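Local coordinates for glycerol uptake operon antiterminator regulatory protein (Listeria monocytogenes str. 4b, PDB 3KTS) that probably regulates glycerol uptake genes by transcription antitermination in response to glycerol-3-phosphate, using a TIM-barrel fold, at residues L59-V64 with D84-T89; M102-R107 with Q127-E132; L122-Q127 with Q147-P152. All coordinates share one frame; numbering follows the deposited sequence.

Contact 1: residues L59-V64 with D84-T89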
loop_
_atom_site.group_PDB
_atom_site.type_symbol
_atom_site.label_atom_id
_atom_site.label_comp_id
_atom_site.label_asym_id
_atom_site.label_seq_id
_atom_site.Cartn_x
_atom_site.Cartn_y
_atom_site.Cartn_z
ATOM N N LEU A 59 -3.476 -0.756 -5.482
ATOM C CA LEU A 59 -2.655 -0.595 -6.684
ATOM C C LEU A 59 -1.641 0.547 -6.603
ATOM O O LEU A 59 -1.999 1.693 -6.330
ATOM C CB LEU A 59 -3.545 -0.417 -7.925
ATOM C CG LEU A 59 -2.841 -0.062 -9.243
ATOM C CD1 LEU A 59 -1.903 -1.181 -9.701
ATOM C CD2 LEU A 59 -3.837 0.293 -10.343
ATOM N N HIS A 60 -0.380 0.220 -6.867
ATOM C CA HIS A 60 0.666 1.227 -6.972
ATOM C C HIS A 60 0.517 2.080 -8.222
ATOM O O HIS A 60 0.853 1.650 -9.328
ATOM C CB HIS A 60 2.042 0.580 -6.931
ATOM C CG HIS A 60 2.536 0.340 -5.545
ATOM N ND1 HIS A 60 3.217 1.298 -4.827
ATOM C CD2 HIS A 60 2.421 -0.735 -4.732
ATOM C CE1 HIS A 60 3.510 0.817 -3.633
ATOM N NE2 HIS A 60 3.042 -0.415 -3.550
ATOM N N ALA A 61 0.011 3.294 -8.017
ATOM C CA ALA A 61 -0.226 4.260 -9.082
ATOM C C ALA A 61 1.066 4.696 -9.776
ATOM O O ALA A 61 1.065 5.027 -10.963
ATOM C CB ALA A 61 -0.943 5.458 -8.520
ATOM N N ASP A 62 2.163 4.680 -9.025
ATOM C CA ASP A 62 3.458 5.117 -9.524
ATOM C C ASP A 62 4.174 4.053 -10.355
ATOM O O ASP A 62 5.069 4.381 -11.138
ATOM C CB ASP A 62 4.343 5.565 -8.357
ATOM C CG ASP A 62 3.757 6.742 -7.602
ATOM O OD1 ASP A 62 4.125 6.926 -6.424
ATOM O OD2 ASP A 62 2.928 7.481 -8.180
ATOM N N LEU A 63 3.767 2.794 -10.187
ATOM C CA LEU A 63 4.429 1.652 -10.820
ATOM C C LEU A 63 3.677 1.048 -12.022
ATOM O O LEU A 63 3.931 -0.098 -12.412
ATOM C CB LEU A 63 4.706 0.565 -9.776
ATOM C CG LEU A 63 5.659 0.888 -8.620
ATOM C CD1 LEU A 63 5.672 -0.259 -7.636
ATOM C CD2 LEU A 63 7.082 1.193 -9.103
ATOM N N VAL A 64 2.764 1.819 -12.608
ATOM C CA VAL A 64 2.026 1.374 -13.791
ATOM C C VAL A 64 2.759 1.799 -15.062
ATOM O O VAL A 64 2.631 2.937 -15.515
ATOM C CB VAL A 64 0.577 1.919 -13.818
ATOM C CG1 VAL A 64 -0.203 1.311 -14.988
ATOM C CG2 VAL A 64 -0.135 1.651 -12.492
ATOM N N ASP A 84 -9.448 -1.298 -5.197
ATOM C CA ASP A 84 -10.124 -0.966 -3.951
ATOM C C ASP A 84 -9.402 0.145 -3.191
ATOM O O ASP A 84 -9.958 0.751 -2.269
ATOM C CB ASP A 84 -10.300 -2.226 -3.114
ATOM C CG ASP A 84 -11.126 -3.277 -3.838
ATOM O OD1 ASP A 84 -12.326 -3.404 -3.523
ATOM O OD2 ASP A 84 -10.587 -3.951 -4.743
ATOM N N GLY A 85 -8.162 0.408 -3.603
ATOM C CA GLY A 85 -7.361 1.501 -3.071
ATOM C C GLY A 85 -6.174 1.786 -3.966
ATOM O O GLY A 85 -5.783 0.930 -4.763
ATOM N N ILE A 86 -5.612 2.992 -3.860
ATOM C CA ILE A 86 -4.389 3.335 -4.601
ATOM C C ILE A 86 -3.235 3.759 -3.688
ATOM O O ILE A 86 -3.435 4.303 -2.596
ATOM C CB ILE A 86 -4.597 4.409 -5.724
ATOM C CG1 ILE A 86 -4.665 5.825 -5.145
ATOM C CG2 ILE A 86 -5.816 4.093 -6.588
ATOM C CD1 ILE A 86 -3.961 6.869 -5.995
ATOM N N ILE A 87 -2.020 3.480 -4.137
ATOM C CA ILE A 87 -0.833 3.872 -3.401
ATOM C C ILE A 87 0.006 4.742 -4.299
ATOM O O ILE A 87 0.345 4.350 -5.416
ATOM C CB ILE A 87 -0.005 2.661 -2.926
ATOM C CG1 ILE A 87 -0.855 1.757 -2.025
ATOM C CG2 ILE A 87 1.256 3.125 -2.182
ATOM C CD1 ILE A 87 -0.304 0.370 -1.843
ATOM N N SER A 88 0.316 5.936 -3.814
ATOM C CA SER A 88 1.211 6.830 -4.515
ATOM C C SER A 88 2.153 7.544 -3.554
ATOM O O SER A 88 1.895 7.657 -2.352
ATOM C CB SER A 88 0.421 7.850 -5.326
ATOM O OG SER A 88 1.301 8.687 -6.054
ATOM N N THR A 89 3.253 8.026 -4.109
ATOM C CA THR A 89 4.245 8.747 -3.344
ATOM C C THR A 89 4.024 10.242 -3.596
ATOM O O THR A 89 4.468 11.101 -2.823
ATOM C CB THR A 89 5.660 8.258 -3.736
ATOM O OG1 THR A 89 6.479 8.140 -2.568
ATOM C CG2 THR A 89 6.306 9.155 -4.785
#
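Asp62 reaches across to Ser88 and Thr89, where its carboxylate takes one hydrogen bond on each oxygen from these two residues. From CB, the carboxyl carbon CG is set beside the backbone N and anti to the carbonyl carbon (chi1 -62°), and its two oxygens then part company. OD1 accepts the backbone N-H of Thr89, with N and OD1 2.7 Å apart, and also lies against CB and CG2 of that threonine. OD2 receives the hydroxyl of Ser88, OG to OD2 being 2.9 Å. Both donors arrive on the syn side and only moderately out of the carboxylate plane, so the pair of bonds limits rotation of the group. Asn69 gives OD2 a further hydrogen bond through its ND2, while Ser88 OG is also bonded to the backbone N of Arg90.

Before Asp62 in the chain, the two segments run as neighbouring parallel strands, Leu59 opposite Ile86 and His60 opposite Ile87. Leu59 N donates to Gly85 O, Leu59 O accepts from Ile87 N, and Ala61 N donates to Ile87 O at 2.8 Å. These are adjacent strands of the parallel barrel of a TIM-barrel protein, and Asp62 lies near the C-terminal end of strand 56-60, the end at which such barrels usually carry their ligand sites.

On the His60 and Ile87 face of the sheet, the isoleucine lies over one face of the imidazole. Ile87 CB stands 4.1 Å from the ring centroid in a CH-pi contact, CG2 approaches the ring at CE1, and CD1 lies nearer NE2. Val34 and Leu36 of strand 32-39 also touch His60. On the other side, Ala61 CB meets Ile86 CD1 at 4.2 Å, and Leu77 of helix 71-81 packs on both Leu59 and Ala61.

Contact 2: residues M102-R107 with Q127-E132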
loop_
_atom_site.group_PDB
_atom_site.type_symbol
_atom_site.label_atom_id
_atom_site.label_comp_id
_atom_site.label_asym_id
_atom_site.label_seq_id
_atom_site.Cartn_x
_atom_site.Cartn_y
_atom_site.Cartn_z
ATOM N N MET A 102 -11.645 7.293 -3.001
ATOM C CA MET A 102 -10.760 6.132 -3.032
ATOM C C MET A 102 -9.899 6.074 -1.789
ATOM O O MET A 102 -9.562 7.110 -1.202
ATOM C CB MET A 102 -9.834 6.197 -4.237
ATOM C CG MET A 102 -10.240 5.322 -5.372
ATOM S SD MET A 102 -9.540 3.666 -5.289
ATOM C CE MET A 102 -9.896 3.247 -6.978
ATOM N N LEU A 103 -9.537 4.853 -1.408
ATOM C CA LEU A 103 -8.625 4.623 -0.307
ATOM C C LEU A 103 -7.246 5.060 -0.780
ATOM O O LEU A 103 -6.581 4.352 -1.539
ATOM C CB LEU A 103 -8.611 3.134 0.060
ATOM C CG LEU A 103 -8.484 2.597 1.495
ATOM C CD1 LEU A 103 -7.643 1.331 1.475
ATOM C CD2 LEU A 103 -7.890 3.583 2.474
ATOM N N ALA A 104 -6.842 6.252 -0.356
ATOM C CA ALA A 104 -5.550 6.805 -0.734
ATOM C C ALA A 104 -4.514 6.573 0.361
ATOM O O ALA A 104 -4.581 7.182 1.435
ATOM C CB ALA A 104 -5.680 8.278 -1.043
ATOM N N ILE A 105 -3.565 5.680 0.092
ATOM C CA ILE A 105 -2.441 5.466 1.005
ATOM C C ILE A 105 -1.143 6.089 0.455
ATOM O O ILE A 105 -0.788 5.883 -0.703
ATOM C CB ILE A 105 -2.322 3.968 1.491
ATOM C CG1 ILE A 105 -0.882 3.449 1.418
ATOM C CG2 ILE A 105 -3.340 3.027 0.775
ATOM C CD1 ILE A 105 -0.744 2.015 1.873
ATOM N N GLN A 106 -0.465 6.880 1.285
ATOM C CA GLN A 106 0.727 7.618 0.860
ATOM C C GLN A 106 2.024 6.916 1.234
ATOM O O GLN A 106 2.250 6.575 2.395
ATOM C CB GLN A 106 0.732 9.029 1.440
ATOM C CG GLN A 106 1.736 9.963 0.764
ATOM C CD GLN A 106 2.026 11.212 1.568
ATOM O OE1 GLN A 106 3.171 11.657 1.652
ATOM N NE2 GLN A 106 0.993 11.780 2.173
ATOM N N ARG A 107 2.882 6.724 0.239
ATOM C CA ARG A 107 4.120 5.986 0.421
ATOM C C ARG A 107 5.235 6.912 0.871
ATOM O O ARG A 107 5.469 7.961 0.272
ATOM C CB ARG A 107 4.511 5.306 -0.880
ATOM C CG ARG A 107 5.275 4.035 -0.674
ATOM C CD ARG A 107 5.559 3.345 -1.987
ATOM N NE ARG A 107 5.976 1.958 -1.796
ATOM C CZ ARG A 107 6.518 1.204 -2.746
ATOM N NH1 ARG A 107 6.704 1.698 -3.968
ATOM N NH2 ARG A 107 6.858 -0.051 -2.481
ATOM N N GLN A 127 -3.410 14.932 3.727
ATOM C CA GLN A 127 -4.230 14.136 4.640
ATOM C C GLN A 127 -4.609 12.771 4.066
ATOM O O GLN A 127 -5.772 12.532 3.743
ATOM C CB GLN A 127 -5.480 14.916 5.088
ATOM C CG GLN A 127 -5.205 16.032 6.073
ATOM C CD GLN A 127 -4.565 15.527 7.351
ATOM O OE1 GLN A 127 -5.059 14.586 7.978
ATOM N NE2 GLN A 127 -3.453 16.145 7.739
ATOM N N PRO A 128 -3.627 11.863 3.948
ATOM C CA PRO A 128 -3.948 10.600 3.319
ATOM C C PRO A 128 -4.781 9.738 4.242
ATOM O O PRO A 128 -4.759 9.930 5.458
ATOM C CB PRO A 128 -2.578 9.968 3.103
ATOM C CG PRO A 128 -1.740 10.514 4.181
ATOM C CD PRO A 128 -2.222 11.912 4.399
ATOM N N ASP A 129 -5.514 8.798 3.660
ATOM C CA ASP A 129 -6.312 7.854 4.428
ATOM C C ASP A 129 -5.413 6.920 5.219
ATOM O O ASP A 129 -5.805 6.412 6.266
ATOM C CB ASP A 129 -7.217 7.035 3.503
ATOM C CG ASP A 129 -8.244 7.888 2.771
ATOM O OD1 ASP A 129 -8.801 8.830 3.384
ATOM O OD2 ASP A 129 -8.502 7.607 1.578
ATOM N N CYS A 130 -4.201 6.716 4.712
ATOM C CA CYS A 130 -3.253 5.771 5.287
ATOM C C CYS A 130 -1.831 6.137 4.850
ATOM O O CYS A 130 -1.661 6.877 3.894
ATOM C CB CYS A 130 -3.616 4.366 4.809
ATOM S SG CYS A 130 -2.794 3.032 5.651
ATOM N N ILE A 131 -0.814 5.637 5.547
ATOM C CA ILE A 131 0.574 5.792 5.077
ATOM C C ILE A 131 1.376 4.499 5.101
ATOM O O ILE A 131 1.410 3.809 6.105
ATOM C CB ILE A 131 1.361 6.913 5.820
ATOM C CG1 ILE A 131 0.912 7.035 7.270
ATOM C CG2 ILE A 131 1.159 8.239 5.124
ATOM C CD1 ILE A 131 1.491 8.233 8.021
ATOM N N GLU A 132 2.007 4.166 3.982
ATOM C CA GLU A 132 2.936 3.033 3.951
ATOM C C GLU A 132 4.357 3.545 4.216
ATOM O O GLU A 132 4.848 4.421 3.504
ATOM C CB GLU A 132 2.855 2.292 2.608
ATOM C CG GLU A 132 3.634 0.989 2.539
ATOM C CD GLU A 132 3.578 0.328 1.155
ATOM O OE1 GLU A 132 3.991 0.961 0.151
ATOM O OE2 GLU A 132 3.129 -0.838 1.079
#
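Ile105, Gln106 and Arg107 pair with Cys130, Ile131 and Glu132 in parallel register, the two strand segments being turned 36° from one another. Gln106 is bonded through both its amide and its carbonyl: its N donates to Cys130 O, and its O accepts Glu132 N, each at 2.9 Å. At the start of the pairing Ala104 O is approached by the amides of Asp129 and Cys130, both weak bonds.

Two acidic side chains add polar links. Asp129 OD2 accepts the N-H of Ala104 in a nearly straight bond, N to OD2 2.9 Å and 171° at the hydrogen, the donor arriving on the anti side of OD2. At the other end Arg107 and Glu132 extend side by side in the same direction and form a salt bridge, with NE 3.0 Å from OE1. Their flat groups are 40° apart, and OE1 lies obliquely to the guanidinium. The other oxygen, Glu132 OE2, is hydrogen-bonded to Thr177 OG1, so the carboxylate also links to strand 173-178.

Van der Waals contacts occupy both faces. Ile105 CB meets Cys130 CB at 3.6 Å, and Ile105 CD1 lies against Glu132 CB. On the face turned to helix 113-126, Gln106 CB packs on Ile131 CG2, while its NE2 lies 3.6 Å from Pro128 CG.

An unidentified molecule, probably from the crystallisation liquor, lies about 3 Å from the Arg107 side chain and may mark a pocket. Strand 103-109, helix 113-126 and strand 130-134 form a beta-alpha-beta unit, the repeating element of the TIM barrel.

Contact 3: residues L122-Q127 with Q147-P152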
loop_
_atom_site.group_PDB
_atom_site.type_symbol
_atom_site.label_atom_id
_atom_site.label_comp_id
_atom_site.label_asym_id
_atom_site.label_seq_id
_atom_site.Cartn_x
_atom_site.Cartn_y
_atom_site.Cartn_z
ATOM N N LEU A 122 4.195 16.763 3.905
ATOM C CA LEU A 122 3.322 16.358 2.795
ATOM C C LEU A 122 2.084 15.621 3.296
ATOM O O LEU A 122 0.979 15.864 2.809
ATOM C CB LEU A 122 4.078 15.499 1.773
ATOM C CG LEU A 122 3.385 15.227 0.427
ATOM C CD1 LEU A 122 2.841 16.515 -0.212
ATOM C CD2 LEU A 122 4.316 14.525 -0.535
ATOM N N ILE A 123 2.292 14.731 4.269
ATOM C CA ILE A 123 1.218 14.020 4.968
ATOM C C ILE A 123 0.248 15.015 5.607
ATOM O O ILE A 123 -0.972 14.853 5.511
ATOM C CB ILE A 123 1.797 13.060 6.040
ATOM C CG1 ILE A 123 2.418 11.834 5.371
ATOM C CG2 ILE A 123 0.726 12.603 7.023
ATOM C CD1 ILE A 123 3.382 11.085 6.261
ATOM N N GLN A 124 0.808 16.051 6.230
ATOM C CA GLN A 124 0.033 17.107 6.866
ATOM C C GLN A 124 -0.844 17.836 5.859
ATOM O O GLN A 124 -2.001 18.143 6.151
ATOM C CB GLN A 124 0.962 18.109 7.563
ATOM C CG GLN A 124 0.285 18.948 8.648
ATOM C CD GLN A 124 -0.158 18.116 9.847
ATOM O OE1 GLN A 124 0.549 17.204 10.285
ATOM N NE2 GLN A 124 -1.334 18.432 10.385
ATOM N N LYS A 125 -0.283 18.093 4.678
ATOM C CA LYS A 125 -0.978 18.810 3.613
ATOM C C LYS A 125 -2.103 17.985 2.972
ATOM O O LYS A 125 -3.242 18.442 2.904
ATOM C CB LYS A 125 0.020 19.312 2.551
ATOM C CG LYS A 125 -0.612 19.695 1.200
ATOM C CD LYS A 125 0.357 20.397 0.259
ATOM C CE LYS A 125 0.404 21.899 0.530
ATOM N NZ LYS A 125 1.152 22.646 -0.523
ATOM N N VAL A 126 -1.793 16.774 2.522
ATOM C CA VAL A 126 -2.737 16.036 1.673
ATOM C C VAL A 126 -3.713 15.149 2.450
ATOM O O VAL A 126 -4.719 14.698 1.895
ATOM C CB VAL A 126 -2.025 15.229 0.556
ATOM C CG1 VAL A 126 -1.076 16.133 -0.244
ATOM C CG2 VAL A 126 -1.285 14.036 1.138
ATOM N N GLN A 127 -3.410 14.932 3.727
ATOM C CA GLN A 127 -4.230 14.136 4.640
ATOM C C GLN A 127 -4.609 12.771 4.066
ATOM O O GLN A 127 -5.772 12.532 3.743
ATOM C CB GLN A 127 -5.480 14.916 5.088
ATOM C CG GLN A 127 -5.205 16.032 6.073
ATOM C CD GLN A 127 -4.565 15.527 7.351
ATOM O OE1 GLN A 127 -5.059 14.586 7.978
ATOM N NE2 GLN A 127 -3.453 16.145 7.739
ATOM N N GLN A 147 2.835 8.244 16.608
ATOM C CA GLN A 147 2.535 9.089 17.757
ATOM C C GLN A 147 2.539 10.565 17.373
ATOM O O GLN A 147 2.543 11.441 18.237
ATOM C CB GLN A 147 3.540 8.837 18.884
ATOM C CG GLN A 147 3.156 7.697 19.814
ATOM C CD GLN A 147 4.342 7.146 20.580
ATOM O OE1 GLN A 147 5.149 7.899 21.125
ATOM N NE2 GLN A 147 4.455 5.823 20.625
ATOM N N LYS A 148 2.538 10.832 16.071
ATOM C CA LYS A 148 2.667 12.195 15.569
ATOM C C LYS A 148 1.304 12.791 15.236
ATOM O O LYS A 148 0.926 13.835 15.768
ATOM C CB LYS A 148 3.571 12.227 14.334
ATOM C CG LYS A 148 5.013 12.604 14.630
ATOM C CD LYS A 148 5.176 14.110 14.749
ATOM C CE LYS A 148 5.690 14.505 16.124
ATOM N NZ LYS A 148 6.268 15.877 16.129
ATOM N N LEU A 149 0.571 12.123 14.352
ATOM C CA LEU A 149 -0.719 12.623 13.891
ATOM C C LEU A 149 -1.856 11.709 14.332
ATOM O O LEU A 149 -2.957 12.171 14.630
ATOM C CB LEU A 149 -0.723 12.769 12.367
ATOM C CG LEU A 149 0.406 13.609 11.763
ATOM C CD1 LEU A 149 1.484 12.713 11.173
ATOM C CD2 LEU A 149 -0.139 14.565 10.713
ATOM N N HIS A 150 -1.581 10.409 14.374
ATOM C CA HIS A 150 -2.605 9.402 14.126
ATOM C C HIS A 150 -3.315 9.652 12.799
ATOM O O HIS A 150 -4.464 10.092 12.772
ATOM C CB HIS A 150 -3.622 9.379 15.270
ATOM C CG HIS A 150 -4.057 8.003 15.664
ATOM N ND1 HIS A 150 -3.168 7.027 16.065
ATOM C CD2 HIS A 150 -5.286 7.437 15.720
ATOM C CE1 HIS A 150 -3.832 5.921 16.350
ATOM N NE2 HIS A 150 -5.119 6.143 16.149
ATOM N N ILE A 151 -2.623 9.368 11.701
ATOM C CA ILE A 151 -3.140 8.462 10.682
ATOM C C ILE A 151 -2.536 7.069 10.826
ATOM O O ILE A 151 -1.392 6.919 11.253
ATOM C CB ILE A 151 -2.858 8.989 9.263
ATOM C CG1 ILE A 151 -3.578 10.319 9.035
ATOM C CG2 ILE A 151 -3.277 7.964 8.220
ATOM C CD1 ILE A 151 -2.744 11.349 8.303
ATOM N N PRO A 152 -3.314 6.053 10.468
ATOM C CA PRO A 152 -2.826 4.670 10.475
ATOM C C PRO A 152 -1.668 4.473 9.503
ATOM O O PRO A 152 -1.692 5.014 8.398
ATOM C CB PRO A 152 -4.045 3.872 10.008
ATOM C CG PRO A 152 -4.810 4.827 9.164
ATOM C CD PRO A 152 -4.616 6.178 9.789
#
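Ile123 and Ile151 make the closer-packed, buried part of this contact. The two side chains lie alongside one another but run opposite ways, bringing Ile123 CG2 to 3.9 Å from Ile151 CD1. The same methyl of Ile123, anti to its backbone N, also faces Leu149 CD1 at 4.2 Å, so one branch serves both partners.

The outer side is looser. Gln124, on the exposed surface of the helix, crosses the end of Leu149 obliquely, but the modelled spacing there is doubtful and fixes no interaction. Gln127 bends back at chi2 (-60°), and its amide is held within its own segment: NE2 donates to Gln124 O at 2.9 Å, almost straight at 167°. This leaves OE1 beside Ile151 CD1, 4.0 Å away. Gln127 itself has positive phi, where the chain leaves the helix.

Together these contacts bring the C-terminal end of helix 113-126 against Leu149 at the end of helix 139-149 and Ile151 just after it, on the outside of the barrel. Toward the barrel, Pro128 touches both Ile123 and Ile151, and Ile123 reaches Gln106 and Leu108 of strand 103-109; Val126 packs against Ile94 and Met95 of helix 91-99.

How the contacts relate
Following the chain from the N terminus, contact 1 closes first, joining strand 56-60 to strand 85-88 across the intervening helix 71-81. Contact 2 opens only after it has closed and spans helix 113-126, pairing strands 103-109 and 130-134. Strands 85-88 and 103-109 are themselves neighbours, so the two contacts form one continuous run of parallel sheet, with His60 packing on Arg107 between them. Contact 3 crosses contact 2: its first segment starts between those of contact 2, sharing Gln127 with the second, and 147-152 follows after contact 2 has closed. It joins the ends of helices 113-126 and 139-149 outside the sheet, and Pro152 O probably bonds to Ile131 N, leading into strand 153-156.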